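Local coordinates for clavulanic acid biosynthesis oligopeptide binding protein 2 (Streptomyces clavuligerus, PDB 2WOL) that probably binds peptides or related solutes as a family 5 extracellular solute-binding protein of the clavulanic acid biosynthesis pathway, at residues A[15-28]-A[532-544]. Numbering follows the deposited sequence.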
ATOM      1  N   ALA A  15      20.255  -6.639 -17.962  1.00 16.44           N
ATOM      2  CA  ALA A  15      20.247  -5.205 -18.249  1.00 15.09           C
ATOM      3  C   ALA A  15      21.094  -4.373 -17.288  1.00 14.36           C
ATOM      4  O   ALA A  15      21.513  -3.263 -17.632  1.00 14.60           O
ATOM      5  CB  ALA A  15      18.812  -4.681 -18.275  1.00 15.02           C
ATOM      6  N   GLY A  16      21.323  -4.902 -16.088  1.00 13.33           N
ATOM      7  CA  GLY A  16      22.141  -4.230 -15.082  1.00 12.27           C
ATOM      8  C   GLY A  16      21.410  -3.974 -13.779  1.00 11.60           C
ATOM      9  O   GLY A  16      20.184  -3.852 -13.758  1.00 11.26           O
ATOM     10  N   TRP A  17      22.175  -3.893 -12.692  1.00 11.18           N
ATOM     11  CA  TRP A  17      21.654  -3.542 -11.373  1.00 10.82           C
ATOM     12  C   TRP A  17      20.772  -2.293 -11.442  1.00 10.38           C
ATOM     13  O   TRP A  17      21.173  -1.274 -12.013  1.00 10.24           O
ATOM     14  CB  TRP A  17      22.833  -3.303 -10.425  1.00 11.33           C
ATOM     15  CG  TRP A  17      22.466  -2.897  -9.033  1.00 11.81           C
ATOM     16  CD1 TRP A  17      22.430  -1.632  -8.534  1.00 12.60           C
ATOM     17  CD2 TRP A  17      22.111  -3.767  -7.950  1.00 12.44           C
ATOM     18  NE1 TRP A  17      22.062  -1.654  -7.208  1.00 12.66           N
ATOM     19  CE2 TRP A  17      21.863  -2.954  -6.824  1.00 12.70           C
ATOM     20  CE3 TRP A  17      21.975  -5.158  -7.825  1.00 13.13           C
ATOM     21  CZ2 TRP A  17      21.484  -3.483  -5.582  1.00 12.77           C
ATOM     22  CZ3 TRP A  17      21.601  -5.687  -6.591  1.00 12.98           C
ATOM     23  CH2 TRP A  17      21.358  -4.847  -5.487  1.00 12.50           C
ATOM     24  N   ASP A  18      19.566  -2.396 -10.875  1.00 10.07           N
ATOM     25  CA  ASP A  18      18.607  -1.283 -10.792  1.00 10.01           C
ATOM     26  C   ASP A  18      18.075  -0.756 -12.134  1.00  9.93           C
ATOM     27  O   ASP A  18      17.449   0.307 -12.169  1.00 10.19           O
ATOM     28  CB  ASP A  18      19.174  -0.111  -9.966  1.00 10.13           C
ATOM     29  CG  ASP A  18      18.768  -0.164  -8.502  1.00 11.43           C
ATOM     30  OD1 ASP A  18      18.074  -1.114  -8.082  1.00 12.32           O
ATOM     31  OD2 ASP A  18      19.142   0.770  -7.758  1.00 13.90           O
ATOM     32  N   ALA A  19      18.294  -1.499 -13.219  1.00  9.65           N
ATOM     33  CA  ALA A  19      17.864  -1.054 -14.548  1.00  9.50           C
ATOM     34  C   ALA A  19      16.348  -0.854 -14.652  1.00  9.82           C
ATOM     35  O   ALA A  19      15.875  -0.060 -15.473  1.00 10.40           O
ATOM     36  CB  ALA A  19      18.355  -2.016 -15.618  1.00  9.66           C
ATOM     37  N   GLY A  20      15.600  -1.581 -13.822  1.00  9.93           N
ATOM     38  CA  GLY A  20      14.136  -1.488 -13.802  1.00  9.97           C
ATOM     39  C   GLY A  20      13.580  -0.476 -12.814  1.00 10.47           C
ATOM     40  O   GLY A  20      12.365  -0.409 -12.610  1.00 10.03           O
ATOM     41  N   VAL A  21      14.464   0.293 -12.184  1.00 10.44           N
ATOM     42  CA  VAL A  21      14.063   1.319 -11.222  1.00 11.10           C
ATOM     43  C   VAL A  21      14.143   2.679 -11.900  1.00 11.42           C
ATOM     44  O   VAL A  21      15.235   3.182 -12.168  1.00 11.59           O
ATOM     45  CB  VAL A  21      14.950   1.295  -9.944  1.00 11.09           C
ATOM     46  CG1 VAL A  21      14.509   2.369  -8.948  1.00 12.15           C
ATOM     47  CG2 VAL A  21      14.920  -0.077  -9.289  1.00 11.43           C
ATOM     48  N   GLY A  22      12.983   3.262 -12.192  1.00 11.43           N
ATOM     49  CA  GLY A  22      12.921   4.547 -12.890  1.00 11.92           C
ATOM     50  C   GLY A  22      13.041   4.427 -14.397  1.00 12.12           C
ATOM     51  O   GLY A  22      13.048   5.435 -15.108  1.00 12.61           O
ATOM     52  N   ALA A  23      13.132   3.192 -14.888  1.00 12.04           N
ATOM     53  CA  ALA A  23      13.296   2.923 -16.313  1.00 12.07           C
ATOM     54  C   ALA A  23      12.755   1.547 -16.683  1.00 12.10           C
ATOM     55  O   ALA A  23      12.523   0.702 -15.811  1.00 12.04           O
ATOM     56  CB  ALA A  23      14.771   3.056 -16.725  1.00 12.27           C
ATOM     57  N   LEU A  24      12.560   1.338 -17.981  1.00 12.55           N
ATOM     58  CA  LEU A  24      11.981   0.112 -18.512  1.00 12.51           C
ATOM     59  C   LEU A  24      13.073  -0.819 -19.028  1.00 11.97           C
ATOM     60  O   LEU A  24      13.969  -0.388 -19.755  1.00 12.29           O
ATOM     61  CB  LEU A  24      10.997   0.453 -19.639  1.00 12.91           C
ATOM     62  CG  LEU A  24      10.143  -0.659 -20.252  1.00 13.45           C
ATOM     63  CD1 LEU A  24       8.956  -0.950 -19.372  1.00 15.65           C
ATOM     64  CD2 LEU A  24       9.666  -0.277 -21.647  1.00 13.88           C
ATOM     65  N   VAL A  25      12.992  -2.091 -18.649  1.00 10.93           N
ATOM     66  CA  VAL A  25      13.948  -3.108 -19.081  1.00 10.35           C
ATOM     67  C   VAL A  25      13.378  -3.937 -20.228  1.00 10.27           C
ATOM     68  O   VAL A  25      12.225  -4.379 -20.174  1.00  9.71           O
ATOM     69  CB  VAL A  25      14.338  -4.039 -17.894  1.00 10.24           C
ATOM     70  CG1 VAL A  25      15.082  -5.285 -18.370  1.00  9.73           C
ATOM     71  CG2 VAL A  25      15.157  -3.281 -16.877  1.00 10.63           C
ATOM     72  N   ASN A  26      14.192  -4.139 -21.269  1.00  9.98           N
ATOM     73  CA  ASN A  26      13.876  -5.067 -22.359  1.00 10.13           C
ATOM     74  C   ASN A  26      12.553  -4.729 -23.063  1.00 10.05           C
ATOM     75  O   ASN A  26      11.646  -5.567 -23.116  1.00  9.76           O
ATOM     76  CB  ASN A  26      13.883  -6.516 -21.829  1.00 10.14           C
ATOM     77  CG  ASN A  26      13.968  -7.563 -22.932  1.00 11.11           C
ATOM     78  OD1 ASN A  26      14.296  -7.262 -24.083  1.00 12.27           O
ATOM     79  ND2 ASN A  26      13.685  -8.813 -22.574  1.00 11.10           N
ATOM     80  N   PRO A  27      12.440  -3.500 -23.614  1.00 10.35           N
ATOM     81  CA  PRO A  27      11.191  -3.068 -24.252  1.00 10.73           C
ATOM     82  C   PRO A  27      10.831  -3.901 -25.476  1.00 10.93           C
ATOM     83  O   PRO A  27      11.711  -4.276 -26.259  1.00 11.04           O
ATOM     84  CB  PRO A  27      11.474  -1.618 -24.662  1.00 10.96           C
ATOM     85  CG  PRO A  27      12.948  -1.508 -24.722  1.00 10.92           C
ATOM     86  CD  PRO A  27      13.482  -2.458 -23.687  1.00 10.38           C
ATOM     87  N   SER A  28       9.542  -4.193 -25.623  1.00 11.05           N
ATOM     88  CA  SER A  28       9.043  -4.992 -26.744  1.00 11.19           C
ATOM     89  C   SER A  28       7.536  -4.860 -26.876  1.00 11.48           C
ATOM     90  O   SER A  28       6.838  -4.598 -25.892  1.00 11.69           O
ATOM     91  CB  SER A  28       9.408  -6.467 -26.569  1.00 11.26           C
ATOM     92  OG  SER A  28       9.025  -7.230 -27.702  1.00 11.50           O
ATOM     93  N   LEU A 532      14.489  -6.430  -2.796  1.00  9.37           N
ATOM     94  CA  LEU A 532      15.246  -6.918  -3.943  1.00  9.12           C
ATOM     95  C   LEU A 532      14.352  -7.762  -4.838  1.00  8.56           C
ATOM     96  O   LEU A 532      13.923  -8.840  -4.438  1.00  8.84           O
ATOM     97  CB  LEU A 532      16.453  -7.743  -3.484  1.00  9.52           C
ATOM     98  CG  LEU A 532      17.619  -6.976  -2.855  1.00 11.01           C
ATOM     99  CD1 LEU A 532      18.559  -7.923  -2.162  1.00 13.47           C
ATOM    100  CD2 LEU A 532      18.371  -6.158  -3.887  1.00 11.55           C
ATOM    101  N   HIS A 533      14.063  -7.260  -6.038  1.00  7.97           N
ATOM    102  CA  HIS A 533      13.301  -8.031  -7.019  1.00  7.56           C
ATOM    103  C   HIS A 533      14.240  -8.634  -8.050  1.00  7.76           C
ATOM    104  O   HIS A 533      15.175  -7.968  -8.495  1.00  8.11           O
ATOM    105  CB  HIS A 533      12.300  -7.149  -7.766  1.00  7.64           C
ATOM    106  CG  HIS A 533      11.261  -6.508  -6.899  1.00  7.03           C
ATOM    107  ND1 HIS A 533      10.505  -7.209  -5.981  1.00  7.49           N
ATOM    108  CD2 HIS A 533      10.815  -5.229  -6.856  1.00  7.85           C
ATOM    109  CE1 HIS A 533       9.657  -6.382  -5.392  1.00  7.99           C
ATOM    110  NE2 HIS A 533       9.823  -5.176  -5.907  1.00  8.04           N
ATOM    111  N   PHE A 534      13.967  -9.878  -8.441  1.00  7.75           N
ATOM    112  CA  PHE A 534      14.740 -10.573  -9.476  1.00  8.04           C
ATOM    113  C   PHE A 534      13.901 -10.697 -10.748  1.00  7.88           C
ATOM    114  O   PHE A 534      12.749 -11.119 -10.700  1.00  8.34           O
ATOM    115  CB  PHE A 534      15.168 -11.962  -8.978  1.00  8.22           C
ATOM    116  CG  PHE A 534      16.135 -12.669  -9.892  1.00  8.72           C
ATOM    117  CD1 PHE A 534      17.509 -12.488  -9.740  1.00  9.91           C
ATOM    118  CD2 PHE A 534      15.678 -13.523 -10.897  1.00  8.91           C
ATOM    119  CE1 PHE A 534      18.412 -13.136 -10.582  1.00  9.95           C
ATOM    120  CE2 PHE A 534      16.584 -14.182 -11.749  1.00  9.20           C
ATOM    121  CZ  PHE A 534      17.950 -13.981 -11.580  1.00  9.46           C
ATOM    122  N   ARG A 535      14.480 -10.313 -11.880  1.00  7.73           N
ATOM    123  CA  ARG A 535      13.786 -10.391 -13.167  1.00  8.08           C
ATOM    124  C   ARG A 535      14.557 -11.284 -14.122  1.00  7.99           C
ATOM    125  O   ARG A 535      15.739 -11.050 -14.391  1.00  8.67           O
ATOM    126  CB  ARG A 535      13.611  -8.998 -13.794  1.00  7.97           C
ATOM    127  CG  ARG A 535      14.846  -8.111 -13.678  1.00  7.89           C
ATOM    128  CD  ARG A 535      14.791  -6.852 -14.542  1.00  8.15           C
ATOM    129  NE  ARG A 535      15.655  -5.852 -13.923  1.00  8.68           N
ATOM    130  CZ  ARG A 535      16.973  -5.782 -14.092  1.00  9.22           C
ATOM    131  NH1 ARG A 535      17.596  -6.614 -14.924  1.00  9.46           N
ATOM    132  NH2 ARG A 535      17.666  -4.865 -13.429  1.00 10.16           N
ATOM    133  N   ASN A 536      13.897 -12.311 -14.643  1.00  7.97           N
ATOM    134  CA  ASN A 536      14.536 -13.135 -15.658  1.00  8.06           C
ATOM    135  C   ASN A 536      14.689 -12.369 -16.973  1.00  8.09           C
ATOM    136  O   ASN A 536      13.825 -11.562 -17.320  1.00  7.76           O
ATOM    137  CB  ASN A 536      13.805 -14.460 -15.815  1.00  8.02           C
ATOM    138  CG  ASN A 536      14.265 -15.481 -14.795  1.00  8.80           C
ATOM    139  OD1 ASN A 536      15.455 -15.793 -14.716  1.00  8.92           O
ATOM    140  ND2 ASN A 536      13.338 -15.988 -13.988  1.00  8.57           N
ATOM    141  N   PRO A 537      15.815 -12.579 -17.684  1.00  8.03           N
ATOM    142  CA  PRO A 537      16.158 -11.702 -18.818  1.00  8.10           C
ATOM    143  C   PRO A 537      15.252 -11.786 -20.061  1.00  8.00           C
ATOM    144  O   PRO A 537      15.278 -10.877 -20.902  1.00  8.64           O
ATOM    145  CB  PRO A 537      17.602 -12.108 -19.150  1.00  8.40           C
ATOM    146  CG  PRO A 537      17.732 -13.513 -18.651  1.00  7.95           C
ATOM    147  CD  PRO A 537      16.855 -13.595 -17.430  1.00  8.21           C
ATOM    148  N   TRP A 538      14.465 -12.856 -20.169  1.00  7.98           N
ATOM    149  CA  TRP A 538      13.554 -13.041 -21.308  1.00  8.28           C
ATOM    150  C   TRP A 538      12.182 -12.401 -21.111  1.00  8.27           C
ATOM    151  O   TRP A 538      11.327 -12.476 -21.992  1.00  8.86           O
ATOM    152  CB  TRP A 538      13.378 -14.523 -21.631  1.00  8.59           C
ATOM    153  CG  TRP A 538      12.924 -15.333 -20.464  1.00  8.40           C
ATOM    154  CD1 TRP A 538      11.638 -15.523 -20.036  1.00  9.26           C
ATOM    155  CD2 TRP A 538      13.761 -16.068 -19.567  1.00  8.30           C
ATOM    156  NE1 TRP A 538      11.628 -16.336 -18.924  1.00  9.05           N
ATOM    157  CE2 TRP A 538      12.917 -16.683 -18.616  1.00  8.31           C
ATOM    158  CE3 TRP A 538      15.145 -16.269 -19.478  1.00  8.30           C
ATOM    159  CZ2 TRP A 538      13.413 -17.487 -17.588  1.00  9.77           C
ATOM    160  CZ3 TRP A 538      15.635 -17.071 -18.458  1.00  8.80           C
ATOM    161  CH2 TRP A 538      14.771 -17.666 -17.524  1.00  9.01           C
ATOM    162  N   VAL A 539      11.967 -11.789 -19.952  1.00  7.93           N
ATOM    163  CA  VAL A 539      10.737 -11.045 -19.711  1.00  7.39           C
ATOM    164  C   VAL A 539      10.910  -9.638 -20.267  1.00  7.51           C
ATOM    165  O   VAL A 539      11.916  -8.974 -20.006  1.00  7.58           O
ATOM    166  CB  VAL A 539      10.364 -11.007 -18.210  1.00  7.04           C
ATOM    167  CG1 VAL A 539       8.988 -10.387 -18.014  1.00  7.30           C
ATOM    168  CG2 VAL A 539      10.385 -12.423 -17.623  1.00  7.32           C
ATOM    169  N   THR A 540       9.936  -9.197 -21.053  1.00  7.48           N
ATOM    170  CA  THR A 540      10.007  -7.895 -21.697  1.00  7.73           C
ATOM    171  C   THR A 540       9.206  -6.849 -20.923  1.00  7.61           C
ATOM    172  O   THR A 540       8.230  -7.181 -20.246  1.00  7.40           O
ATOM    173  CB  THR A 540       9.505  -7.954 -23.155  1.00  7.80           C
ATOM    174  OG1 THR A 540       8.136  -8.362 -23.176  1.00  8.53           O
ATOM    175  CG2 THR A 540      10.334  -8.942 -23.972  1.00  7.96           C
ATOM    176  N   ASN A 541       9.627  -5.588 -21.022  1.00  7.78           N
ATOM    177  CA  ASN A 541       8.938  -4.457 -20.399  1.00  7.98           C
ATOM    178  C   ASN A 541       8.826  -4.565 -18.884  1.00  7.83           C
ATOM    179  O   ASN A 541       7.755  -4.333 -18.310  1.00  7.95           O
ATOM    180  CB  ASN A 541       7.555  -4.239 -21.018  1.00  8.42           C
ATOM    181  CG  ASN A 541       7.590  -4.243 -22.528  1.00  9.02           C
ATOM    182  OD1 ASN A 541       8.169  -3.358 -23.150  1.00  9.27           O
ATOM    183  ND2 ASN A 541       6.982  -5.256 -23.128  1.00 11.12           N
ATOM    184  N   VAL A 542       9.941  -4.901 -18.244  1.00  7.28           N
ATOM    185  CA  VAL A 542       9.989  -4.992 -16.789  1.00  7.29           C
ATOM    186  C   VAL A 542      10.358  -3.644 -16.180  1.00  7.09           C
ATOM    187  O   VAL A 542      11.382  -3.055 -16.531  1.00  7.44           O
ATOM    188  CB  VAL A 542      10.991  -6.063 -16.310  1.00  7.18           C
ATOM    189  CG1 VAL A 542      10.985  -6.152 -14.786  1.00  7.97           C
ATOM    190  CG2 VAL A 542      10.660  -7.416 -16.908  1.00  7.95           C
ATOM    191  N   TYR A 543       9.527  -3.163 -15.263  1.00  7.03           N
ATOM    192  CA  TYR A 543       9.848  -1.944 -14.522  1.00  7.32           C
ATOM    193  C   TYR A 543       9.116  -1.951 -13.191  1.00  7.29           C
ATOM    194  O   TYR A 543       8.013  -2.497 -13.083  1.00  7.32           O
ATOM    195  CB  TYR A 543       9.499  -0.677 -15.326  1.00  7.58           C
ATOM    196  CG  TYR A 543       8.017  -0.373 -15.425  1.00  7.32           C
ATOM    197  CD1 TYR A 543       7.414   0.535 -14.553  1.00  7.11           C
ATOM    198  CD2 TYR A 543       7.222  -0.992 -16.389  1.00  7.15           C
ATOM    199  CE1 TYR A 543       6.051   0.822 -14.635  1.00  6.86           C
ATOM    200  CE2 TYR A 543       5.854  -0.718 -16.479  1.00  7.31           C
ATOM    201  CZ  TYR A 543       5.280   0.193 -15.599  1.00  7.23           C
ATOM    202  OH  TYR A 543       3.932   0.474 -15.677  1.00  8.69           O
ATOM    203  N   VAL A 544       9.742  -1.352 -12.182  1.00  7.50           N
ATOM    204  CA  VAL A 544       9.100  -1.172 -10.891  1.00  7.73           C
ATOM    205  C   VAL A 544       8.087  -0.043 -11.026  1.00  7.78           C
ATOM    206  O   VAL A 544       8.447   1.087 -11.371  1.00  8.13           O
ATOM    207  CB  VAL A 544      10.129  -0.841  -9.784  1.00  7.72           C
ATOM    208  CG1 VAL A 544       9.436  -0.677  -8.440  1.00  8.48           C
ATOM    209  CG2 VAL A 544      11.187  -1.935  -9.693  1.00  8.14           C
TER
HETATM  210  O   HOH W   1      17.758  -7.941 -17.855  1.00 23.83           O
HETATM  211  O   HOH W   2      10.254   3.021 -11.546  1.00 12.14           O
HETATM  212  O   HOH W   3       7.287  -9.448 -25.638  1.00 10.01           O
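R535 and V25 meet in the tightly packed part of this contact between the N-terminal loop and the end of strand 523-534 with the chain that follows. The arginine, extended from CG to NE, reaches the type II turn of residues 16-19. There R535 NH2 donates to G16 O at 2.7 Å, near the guanidinium plane, while A19 N reaches that oxygen from the opposite face. V25 CG2 lies over one guanidinium face, and D297 salt-bridges NE. G20, with no side chain to crowd R535 NE and V542 O, suits the close backbone approach; its O receives V544 N almost straight (178°). V25 and V542 form a single antiparallel hydrogen-bonded pair, and N541 with V542 opposite V25 makes a G1 beta bulge. N26 points toward residues 532-544: ND2 donates to V539 O at 3.1 Å from above the carbonyl plane, and N26 O accepts from N541 N. The N541 amide (chi1 -48°) pairs with S28, OD1 accepting from N and ND2 donating to O.

Exposed L24, its CD1 3.5 Å from Y543 CD2, borders the looser side, where waters join G22 N to V544 O and A15 N, weakly, to R535 NH1's end. Backbone groups thus enter every direct hydrogen bond, half with side-chain partners, and D297 probably balances the buried arginine.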